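Local coordinates for sulfotransferase (Mycobacterium tuberculosis, PDB 2ZQ5), which probably transfers a sulfuryl group to an acceptor that remains undefined, at residues H117-Q129 with M166-Q180. Residues are numbered along the deposited sequence; the frame is centred on the assembly and turned at random.
Sequences HQGLHMWLAEYPQ and MAAYELEECWQLLRQ
Leu120 O takes a nearly straight hydrogen bond from Glu172 N (2.8 Å), and two residues on Met122 N gives one back to Glu170 O (2.8 Å), a single bridge that sets His121 against Leu171. The next amide, Trp123 N, reaches Ala168 O on a lone pair in the carbonyl plane, so the type I turn 167-170 offers two carbonyls to the first turn of helix 122-126, just after His121, which occupies the N-cap position. The His121 ring lies beside Leu171, and its ND1 points in plane at Tyr169 O in a weak bond. Met122 runs alongside Glu172, CG to CG 3.6 Å; its chain bends twice (chi2 -64°, chi3 -62°), which carries CE onto Ala168. Leu120 and Leu177 meet tip to tip over helix 206-219. All this sits at one edge of the parallel sheet of the sulfotransferase fold: 117-119 is its outermost strand on this side, and the loop leaving it is pinned by 166-180. Beyond, Ala125 CB rests on Gln176 CB (3.7 Å). Gln176 NE2 is shared between two carboxylates, Glu126 OE2 and Glu172 OE1, each 3.0 Å away and each met from above its plane; the bridging amide would probably ease the closeness of two like charges. Gln176 OE1 lies over the face of the Arg179 guanidinium, whose NE is held by Gln176 O. Glu126 OE1 and Arg179 NH2 form only a long salt bridge, 3.9 Å, but one water links these same two atoms and another joins Glu126 OE1 to Arg179 NH1.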
ATOM      1  N   HIS A 117      -9.246  17.838   1.001  1.00 10.67           N
ATOM      2  CA  HIS A 117      -8.871  16.495   0.562  1.00  9.88           C
ATOM      3  C   HIS A 117      -9.084  15.520   1.711  1.00 10.40           C
ATOM      4  O   HIS A 117      -9.295  15.925   2.854  1.00 11.99           O
ATOM      5  CB  HIS A 117      -7.396  16.451   0.145  1.00 11.19           C
ATOM      6  CG  HIS A 117      -7.093  17.193  -1.120  1.00 10.43           C
ATOM      7  ND1 HIS A 117      -5.818  17.294  -1.631  1.00 11.19           N
ATOM      8  CD2 HIS A 117      -7.898  17.857  -1.983  1.00 10.61           C
ATOM      9  CE1 HIS A 117      -5.849  17.988  -2.755  1.00 10.78           C
ATOM     10  NE2 HIS A 117      -7.099  18.341  -2.991  1.00 11.58           N
ATOM     11  N   GLN A 118      -9.036  14.230   1.401  1.00  9.27           N
ATOM     12  CA  GLN A 118      -9.193  13.198   2.412  1.00  8.65           C
ATOM     13  C   GLN A 118      -8.250  12.050   2.082  1.00  8.57           C
ATOM     14  O   GLN A 118      -8.021  11.742   0.909  1.00  9.56           O
ATOM     15  CB  GLN A 118     -10.645  12.698   2.465  1.00  7.65           C
ATOM     16  CG  GLN A 118     -11.137  12.010   1.198  1.00  7.27           C
ATOM     17  CD  GLN A 118     -12.561  11.498   1.328  1.00  7.22           C
ATOM     18  OE1 GLN A 118     -12.876  10.732   2.238  1.00  8.31           O
ATOM     19  NE2 GLN A 118     -13.427  11.913   0.410  1.00  8.90           N
ATOM     20  N   GLY A 119      -7.689  11.440   3.122  1.00  9.23           N
ATOM     21  CA  GLY A 119      -6.773  10.329   2.943  1.00  8.76           C
ATOM     22  C   GLY A 119      -7.237   9.098   3.694  1.00  8.75           C
ATOM     23  O   GLY A 119      -8.183   9.157   4.482  1.00  8.92           O
ATOM     24  N   LEU A 120      -6.561   7.978   3.456  1.00  7.34           N
ATOM     25  CA  LEU A 120      -6.907   6.710   4.088  1.00  6.92           C
ATOM     26  C   LEU A 120      -6.314   6.583   5.485  1.00  7.49           C
ATOM     27  O   LEU A 120      -5.235   6.023   5.668  1.00  8.50           O
ATOM     28  CB  LEU A 120      -6.420   5.553   3.215  1.00  7.75           C
ATOM     29  CG  LEU A 120      -6.788   4.142   3.678  1.00  8.22           C
ATOM     30  CD1 LEU A 120      -8.299   3.956   3.650  1.00 10.27           C
ATOM     31  CD2 LEU A 120      -6.116   3.137   2.763  1.00  8.67           C
ATOM     32  N   HIS A 121      -7.026   7.095   6.480  1.00  7.42           N
ATOM     33  CA  HIS A 121      -6.537   7.024   7.849  1.00  8.06           C
ATOM     34  C   HIS A 121      -6.320   5.577   8.256  1.00  7.10           C
ATOM     35  O   HIS A 121      -7.146   4.706   7.987  1.00  7.45           O
ATOM     36  CB  HIS A 121      -7.527   7.715   8.785  1.00  7.62           C
ATOM     37  CG  HIS A 121      -7.799   9.134   8.404  1.00  7.98           C
ATOM     38  ND1 HIS A 121      -6.904  10.156   8.641  1.00 11.63           N
ATOM     39  CD2 HIS A 121      -8.824   9.684   7.713  1.00  7.39           C
ATOM     40  CE1 HIS A 121      -7.366  11.273   8.109  1.00  7.51           C
ATOM     41  NE2 HIS A 121      -8.528  11.014   7.539  1.00 12.25           N
ATOM     42  N   MET A 122      -5.190   5.339   8.907  1.00  7.86           N
ATOM     43  CA  MET A 122      -4.799   4.013   9.348  1.00  8.12           C
ATOM     44  C   MET A 122      -5.917   3.203  10.007  1.00  9.27           C
ATOM     45  O   MET A 122      -6.197   2.077   9.593  1.00  8.74           O
ATOM     46  CB  MET A 122      -3.604   4.141  10.302  1.00 14.11           C
ATOM     47  CG  MET A 122      -2.827   2.861  10.569  1.00 21.71           C
ATOM     48  SD  MET A 122      -3.756   1.570  11.402  1.00 33.68           S
ATOM     49  CE  MET A 122      -4.137   2.330  12.903  1.00 29.20           C
ATOM     50  N   TRP A 123      -6.573   3.764  11.018  1.00  8.40           N
ATOM     51  CA  TRP A 123      -7.605   3.004  11.706  1.00  8.82           C
ATOM     52  C   TRP A 123      -8.795   2.625  10.841  1.00  8.36           C
ATOM     53  O   TRP A 123      -9.463   1.626  11.103  1.00  9.58           O
ATOM     54  CB  TRP A 123      -8.073   3.733  12.978  1.00  8.98           C
ATOM     55  CG  TRP A 123      -8.959   4.941  12.802  1.00  9.11           C
ATOM     56  CD1 TRP A 123      -8.599   6.174  12.333  1.00  8.77           C
ATOM     57  CD2 TRP A 123     -10.339   5.041  13.174  1.00  9.39           C
ATOM     58  NE1 TRP A 123      -9.669   7.038  12.399  1.00  8.81           N
ATOM     59  CE2 TRP A 123     -10.749   6.367  12.912  1.00  9.50           C
ATOM     60  CE3 TRP A 123     -11.268   4.137  13.710  1.00 11.71           C
ATOM     61  CZ2 TRP A 123     -12.053   6.813  13.168  1.00 10.24           C
ATOM     62  CZ3 TRP A 123     -12.563   4.580  13.964  1.00 10.84           C
ATOM     63  CH2 TRP A 123     -12.942   5.908  13.693  1.00 11.12           C
ATOM     64  N   LEU A 124      -9.050   3.408   9.800  1.00  8.79           N
ATOM     65  CA  LEU A 124     -10.163   3.121   8.909  1.00  8.67           C
ATOM     66  C   LEU A 124      -9.760   2.049   7.901  1.00  9.76           C
ATOM     67  O   LEU A 124     -10.604   1.301   7.411  1.00  9.81           O
ATOM     68  CB  LEU A 124     -10.607   4.401   8.202  1.00  9.19           C
ATOM     69  CG  LEU A 124     -11.100   5.475   9.179  1.00  9.76           C
ATOM     70  CD1 LEU A 124     -11.321   6.781   8.432  1.00 11.79           C
ATOM     71  CD2 LEU A 124     -12.382   5.014   9.868  1.00 10.02           C
ATOM     72  N   ALA A 125      -8.469   1.973   7.595  1.00  8.89           N
ATOM     73  CA  ALA A 125      -7.973   0.958   6.672  1.00 11.65           C
ATOM     74  C   ALA A 125      -7.971  -0.373   7.423  1.00 13.66           C
ATOM     75  O   ALA A 125      -8.199  -1.433   6.839  1.00 15.21           O
ATOM     76  CB  ALA A 125      -6.565   1.307   6.211  1.00 12.06           C
ATOM     77  N   GLU A 126      -7.711  -0.312   8.727  1.00 13.02           N
ATOM     78  CA  GLU A 126      -7.699  -1.512   9.557  1.00 14.05           C
ATOM     79  C   GLU A 126      -9.130  -1.939   9.864  1.00 14.78           C
ATOM     80  O   GLU A 126      -9.412  -3.127  10.022  1.00 16.10           O
ATOM     81  CB  GLU A 126      -6.962  -1.251  10.874  1.00 14.64           C
ATOM     82  CG  GLU A 126      -5.457  -1.046  10.757  1.00 19.34           C
ATOM     83  CD  GLU A 126      -4.686  -2.348  10.612  1.00 20.91           C
ATOM     84  OE1 GLU A 126      -5.268  -3.420  10.877  1.00 24.04           O
ATOM     85  OE2 GLU A 126      -3.490  -2.296  10.249  1.00 22.84           O
ATOM     86  N   TYR A 127     -10.030  -0.963   9.941  1.00 13.60           N
ATOM     87  CA  TYR A 127     -11.429  -1.232  10.252  1.00 12.93           C
ATOM     88  C   TYR A 127     -12.343  -0.382   9.361  1.00 12.26           C
ATOM     89  O   TYR A 127     -12.872   0.645   9.790  1.00 10.24           O
ATOM     90  CB  TYR A 127     -11.678  -0.916  11.727  1.00 15.20           C
ATOM     91  CG  TYR A 127     -12.833  -1.662  12.344  1.00 16.71           C
ATOM     92  CD1 TYR A 127     -12.631  -2.520  13.424  1.00 17.03           C
ATOM     93  CD2 TYR A 127     -14.132  -1.495  11.868  1.00 16.43           C
ATOM     94  CE1 TYR A 127     -13.696  -3.190  14.020  1.00 16.99           C
ATOM     95  CE2 TYR A 127     -15.205  -2.161  12.456  1.00 17.52           C
ATOM     96  CZ  TYR A 127     -14.978  -3.004  13.532  1.00 18.14           C
ATOM     97  OH  TYR A 127     -16.038  -3.653  14.124  1.00 19.49           O
ATOM     98  N   PRO A 128     -12.539  -0.807   8.103  1.00 11.25           N
ATOM     99  CA  PRO A 128     -13.383  -0.093   7.139  1.00 11.25           C
ATOM    100  C   PRO A 128     -14.753   0.299   7.686  1.00 11.51           C
ATOM    101  O   PRO A 128     -15.491  -0.537   8.216  1.00 12.28           O
ATOM    102  CB  PRO A 128     -13.474  -1.074   5.976  1.00 11.75           C
ATOM    103  CG  PRO A 128     -12.133  -1.746   6.020  1.00 12.15           C
ATOM    104  CD  PRO A 128     -11.972  -2.025   7.495  1.00 12.26           C
ATOM    105  N   GLN A 129     -15.079   1.577   7.537  1.00 10.15           N
ATOM    106  CA  GLN A 129     -16.340   2.138   8.010  1.00 10.30           C
ATOM    107  C   GLN A 129     -16.366   3.606   7.613  1.00 10.18           C
ATOM    108  O   GLN A 129     -15.337   4.177   7.256  1.00  9.93           O
ATOM    109  CB  GLN A 129     -16.410   2.044   9.533  1.00 11.55           C
ATOM    110  CG  GLN A 129     -15.291   2.819  10.219  1.00 13.20           C
ATOM    111  CD  GLN A 129     -15.240   2.604  11.715  1.00 15.46           C
ATOM    112  OE1 GLN A 129     -16.086   3.100  12.459  1.00 18.17           O
ATOM    113  NE2 GLN A 129     -14.240   1.857  12.166  1.00 14.45           N
ATOM    114  N   MET A 166       1.809   1.917  12.590  1.00 34.29           N
ATOM    115  CA  MET A 166       1.614   3.327  12.288  1.00 30.76           C
ATOM    116  C   MET A 166       0.587   3.923  13.244  1.00 27.85           C
ATOM    117  O   MET A 166      -0.273   3.207  13.760  1.00 29.07           O
ATOM    118  CB  MET A 166       1.132   3.456  10.841  1.00 30.68           C
ATOM    119  CG  MET A 166       0.805   4.858  10.378  1.00 29.61           C
ATOM    120  SD  MET A 166       0.171   4.830   8.687  1.00 29.11           S
ATOM    121  CE  MET A 166       1.677   5.092   7.755  1.00 28.55           C
ATOM    122  N   ALA A 167       0.678   5.227  13.487  1.00 24.51           N
ATOM    123  CA  ALA A 167      -0.276   5.889  14.371  1.00 20.80           C
ATOM    124  C   ALA A 167      -1.659   5.749  13.745  1.00 18.56           C
ATOM    125  O   ALA A 167      -1.804   5.839  12.527  1.00 16.74           O
ATOM    126  CB  ALA A 167       0.083   7.360  14.535  1.00 21.40           C
ATOM    127  N   ALA A 168      -2.669   5.536  14.582  1.00 15.32           N
ATOM    128  CA  ALA A 168      -4.041   5.355  14.117  1.00 13.72           C
ATOM    129  C   ALA A 168      -4.569   6.478  13.230  1.00 13.00           C
ATOM    130  O   ALA A 168      -5.411   6.246  12.364  1.00 11.48           O
ATOM    131  CB  ALA A 168      -4.971   5.163  15.314  1.00 13.37           C
ATOM    132  N   TYR A 169      -4.071   7.693  13.432  1.00 12.16           N
ATOM    133  CA  TYR A 169      -4.534   8.840  12.656  1.00 12.55           C
ATOM    134  C   TYR A 169      -3.711   9.148  11.408  1.00 11.46           C
ATOM    135  O   TYR A 169      -4.086  10.008  10.613  1.00 12.02           O
ATOM    136  CB  TYR A 169      -4.572  10.074  13.560  1.00 15.07           C
ATOM    137  CG  TYR A 169      -3.231  10.399  14.172  1.00 17.66           C
ATOM    138  CD1 TYR A 169      -2.253  11.070  13.440  1.00 19.57           C
ATOM    139  CD2 TYR A 169      -2.925  10.000  15.473  1.00 20.11           C
ATOM    140  CE1 TYR A 169      -1.001  11.336  13.986  1.00 21.83           C
ATOM    141  CE2 TYR A 169      -1.676  10.259  16.029  1.00 21.09           C
ATOM    142  CZ  TYR A 169      -0.721  10.928  15.280  1.00 22.53           C
ATOM    143  OH  TYR A 169       0.514  11.192  15.828  1.00 25.82           O
ATOM    144  N   GLU A 170      -2.592   8.452  11.237  1.00 11.11           N
ATOM    145  CA  GLU A 170      -1.729   8.676  10.079  1.00 13.16           C
ATOM    146  C   GLU A 170      -2.317   8.079   8.806  1.00 11.88           C
ATOM    147  O   GLU A 170      -3.113   7.145   8.861  1.00 11.97           O
ATOM    148  CB  GLU A 170      -0.346   8.073  10.323  1.00 15.15           C
ATOM    149  CG  GLU A 170       0.515   8.836  11.316  1.00 22.54           C
ATOM    150  CD  GLU A 170       1.900   8.229  11.460  1.00 24.84           C
ATOM    151  OE1 GLU A 170       2.020   7.137  12.054  1.00 27.47           O
ATOM    152  OE2 GLU A 170       2.870   8.840  10.965  1.00 28.98           O
ATOM    153  N   LEU A 171      -1.916   8.616   7.658  1.00 11.08           N
ATOM    154  CA  LEU A 171      -2.414   8.116   6.379  1.00 10.34           C
ATOM    155  C   LEU A 171      -1.697   6.837   5.963  1.00 11.12           C
ATOM    156  O   LEU A 171      -0.467   6.756   5.999  1.00 12.57           O
ATOM    157  CB  LEU A 171      -2.264   9.185   5.294  1.00 10.76           C
ATOM    158  CG  LEU A 171      -2.978  10.518   5.554  1.00 11.21           C
ATOM    159  CD1 LEU A 171      -2.852  11.404   4.328  1.00 12.90           C
ATOM    160  CD2 LEU A 171      -4.447  10.275   5.869  1.00 11.14           C
ATOM    161  N   GLU A 172      -2.485   5.843   5.570  1.00 10.11           N
ATOM    162  CA  GLU A 172      -1.976   4.540   5.156  1.00  9.78           C
ATOM    163  C   GLU A 172      -1.967   4.347   3.643  1.00  7.80           C
ATOM    164  O   GLU A 172      -2.668   5.044   2.904  1.00  7.97           O
ATOM    165  CB  GLU A 172      -2.824   3.427   5.781  1.00 12.39           C
ATOM    166  CG  GLU A 172      -2.213   2.732   6.985  1.00 16.63           C
ATOM    167  CD  GLU A 172      -0.989   1.902   6.632  1.00 14.75           C
ATOM    168  OE1 GLU A 172      -0.600   1.057   7.462  1.00 17.47           O
ATOM    169  OE2 GLU A 172      -0.408   2.099   5.540  1.00 12.41           O
ATOM    170  N   GLU A 173      -1.179   3.371   3.204  1.00  7.22           N
ATOM    171  CA  GLU A 173      -1.063   3.036   1.792  1.00  7.05           C
ATOM    172  C   GLU A 173      -2.202   2.120   1.357  1.00  5.65           C
ATOM    173  O   GLU A 173      -2.794   1.407   2.173  1.00  6.84           O
ATOM    174  CB  GLU A 173       0.271   2.349   1.520  1.00  6.97           C
ATOM    175  CG  GLU A 173       1.484   3.212   1.790  1.00  8.97           C
ATOM    176  CD  GLU A 173       2.762   2.496   1.434  1.00 10.36           C
ATOM    177  OE1 GLU A 173       2.913   1.333   1.856  1.00 12.11           O
ATOM    178  OE2 GLU A 173       3.613   3.092   0.741  1.00 14.65           O
ATOM    179  N   CYS A 174      -2.473   2.117   0.057  1.00  5.79           N
ATOM    180  CA  CYS A 174      -3.563   1.322  -0.500  1.00  5.45           C
ATOM    181  C   CYS A 174      -3.464  -0.187  -0.327  1.00  6.00           C
ATOM    182  O   CYS A 174      -4.480  -0.874  -0.432  1.00  5.65           O
ATOM    183  CB  CYS A 174      -3.737   1.654  -1.983  1.00  4.94           C
ATOM    184  SG  CYS A 174      -4.057   3.410  -2.320  1.00  5.52           S
ATOM    185  N   TRP A 175      -2.271  -0.718  -0.065  1.00  5.93           N
ATOM    186  CA  TRP A 175      -2.169  -2.165   0.110  1.00  4.49           C
ATOM    187  C   TRP A 175      -3.042  -2.613   1.275  1.00  4.42           C
ATOM    188  O   TRP A 175      -3.470  -3.764   1.321  1.00  5.61           O
ATOM    189  CB  TRP A 175      -0.714  -2.624   0.328  1.00  5.01           C
ATOM    190  CG  TRP A 175      -0.076  -2.139   1.590  1.00  6.83           C
ATOM    191  CD1 TRP A 175       0.710  -1.033   1.738  1.00  7.37           C
ATOM    192  CD2 TRP A 175      -0.181  -2.736   2.888  1.00  8.13           C
ATOM    193  NE1 TRP A 175       1.103  -0.903   3.049  1.00 10.24           N
ATOM    194  CE2 TRP A 175       0.570  -1.933   3.776  1.00  9.39           C
ATOM    195  CE3 TRP A 175      -0.836  -3.870   3.386  1.00  9.14           C
ATOM    196  CZ2 TRP A 175       0.683  -2.231   5.139  1.00  9.83           C
ATOM    197  CZ3 TRP A 175      -0.724  -4.164   4.745  1.00  9.89           C
ATOM    198  CH2 TRP A 175       0.033  -3.344   5.602  1.00 10.47           C
ATOM    199  N   GLN A 176      -3.319  -1.701   2.207  1.00  6.10           N
ATOM    200  CA  GLN A 176      -4.160  -2.040   3.350  1.00  5.31           C
ATOM    201  C   GLN A 176      -5.575  -2.373   2.890  1.00  5.16           C
ATOM    202  O   GLN A 176      -6.312  -3.067   3.587  1.00  7.26           O
ATOM    203  CB  GLN A 176      -4.179  -0.893   4.361  1.00  7.31           C
ATOM    204  CG  GLN A 176      -2.930  -0.840   5.225  1.00 10.02           C
ATOM    205  CD  GLN A 176      -3.031  -1.715   6.464  1.00 10.81           C
ATOM    206  OE1 GLN A 176      -3.533  -2.840   6.414  1.00 13.45           O
ATOM    207  NE2 GLN A 176      -2.545  -1.201   7.586  1.00 13.43           N
ATOM    208  N   LEU A 177      -5.951  -1.868   1.719  1.00  6.18           N
ATOM    209  CA  LEU A 177      -7.263  -2.163   1.156  1.00  5.43           C
ATOM    210  C   LEU A 177      -7.155  -3.305   0.153  1.00  5.73           C
ATOM    211  O   LEU A 177      -7.960  -4.232   0.181  1.00  5.43           O
ATOM    212  CB  LEU A 177      -7.861  -0.937   0.457  1.00  5.93           C
ATOM    213  CG  LEU A 177      -8.240   0.260   1.328  1.00  5.33           C
ATOM    214  CD1 LEU A 177      -8.734   1.381   0.437  1.00  6.84           C
ATOM    215  CD2 LEU A 177      -9.320  -0.136   2.336  1.00  6.87           C
ATOM    216  N   LEU A 178      -6.152  -3.239  -0.721  1.00  5.98           N
ATOM    217  CA  LEU A 178      -5.959  -4.261  -1.748  1.00  6.06           C
ATOM    218  C   LEU A 178      -5.691  -5.655  -1.179  1.00  5.99           C
ATOM    219  O   LEU A 178      -5.955  -6.664  -1.842  1.00  6.14           O
ATOM    220  CB  LEU A 178      -4.826  -3.840  -2.692  1.00  6.33           C
ATOM    221  CG  LEU A 178      -5.098  -2.564  -3.497  1.00  6.01           C
ATOM    222  CD1 LEU A 178      -3.804  -2.055  -4.098  1.00  7.61           C
ATOM    223  CD2 LEU A 178      -6.133  -2.830  -4.582  1.00  7.68           C
ATOM    224  N   ARG A 179      -5.173  -5.718   0.045  1.00  5.34           N
ATOM    225  CA  ARG A 179      -4.905  -7.010   0.669  1.00  5.61           C
ATOM    226  C   ARG A 179      -6.206  -7.799   0.807  1.00  5.71           C
ATOM    227  O   ARG A 179      -6.185  -9.023   0.893  1.00  6.04           O
ATOM    228  CB  ARG A 179      -4.265  -6.829   2.052  1.00  5.44           C
ATOM    229  CG  ARG A 179      -5.163  -6.117   3.050  1.00  5.79           C
ATOM    230  CD  ARG A 179      -4.563  -6.011   4.447  1.00  8.17           C
ATOM    231  NE  ARG A 179      -5.416  -5.168   5.281  1.00  9.17           N
ATOM    232  CZ  ARG A 179      -5.543  -5.272   6.599  1.00 10.39           C
ATOM    233  NH1 ARG A 179      -4.871  -6.195   7.275  1.00 11.72           N
ATOM    234  NH2 ARG A 179      -6.352  -4.440   7.243  1.00 11.22           N
ATOM    235  N   GLN A 180      -7.337  -7.100   0.829  1.00  6.35           N
ATOM    236  CA  GLN A 180      -8.629  -7.774   0.949  1.00  5.20           C
ATOM    237  C   GLN A 180      -8.851  -8.732  -0.222  1.00  5.38           C
ATOM    238  O   GLN A 180      -9.554  -9.738  -0.086  1.00  6.17           O
ATOM    239  CB  GLN A 180      -9.772  -6.750   0.998  1.00  5.20           C
ATOM    240  CG  GLN A 180      -9.831  -5.934   2.277  1.00  5.18           C
ATOM    241  CD  GLN A 180     -11.095  -5.096   2.376  1.00  5.54           C
ATOM    242  OE1 GLN A 180     -12.070  -5.336   1.661  1.00  6.40           O
ATOM    243  NE2 GLN A 180     -11.089  -4.119   3.274  1.00  5.19           N
TER
HETATM  244  O   HOH W   1      -8.741  -3.102   4.772  1.00  9.02           O
HETATM  245  O   HOH W   2      -7.218  -4.811   9.734  1.00 18.01           O
HETATM  246  O   HOH W   3      -2.309  -4.462   8.420  1.00 20.16           O
HETATM  247  O   HOH W   4      -4.886  -6.305  10.162  1.00 28.98           O
HETATM  248  O   HOH W   5      -1.413  -0.063  10.633  1.00 34.13           O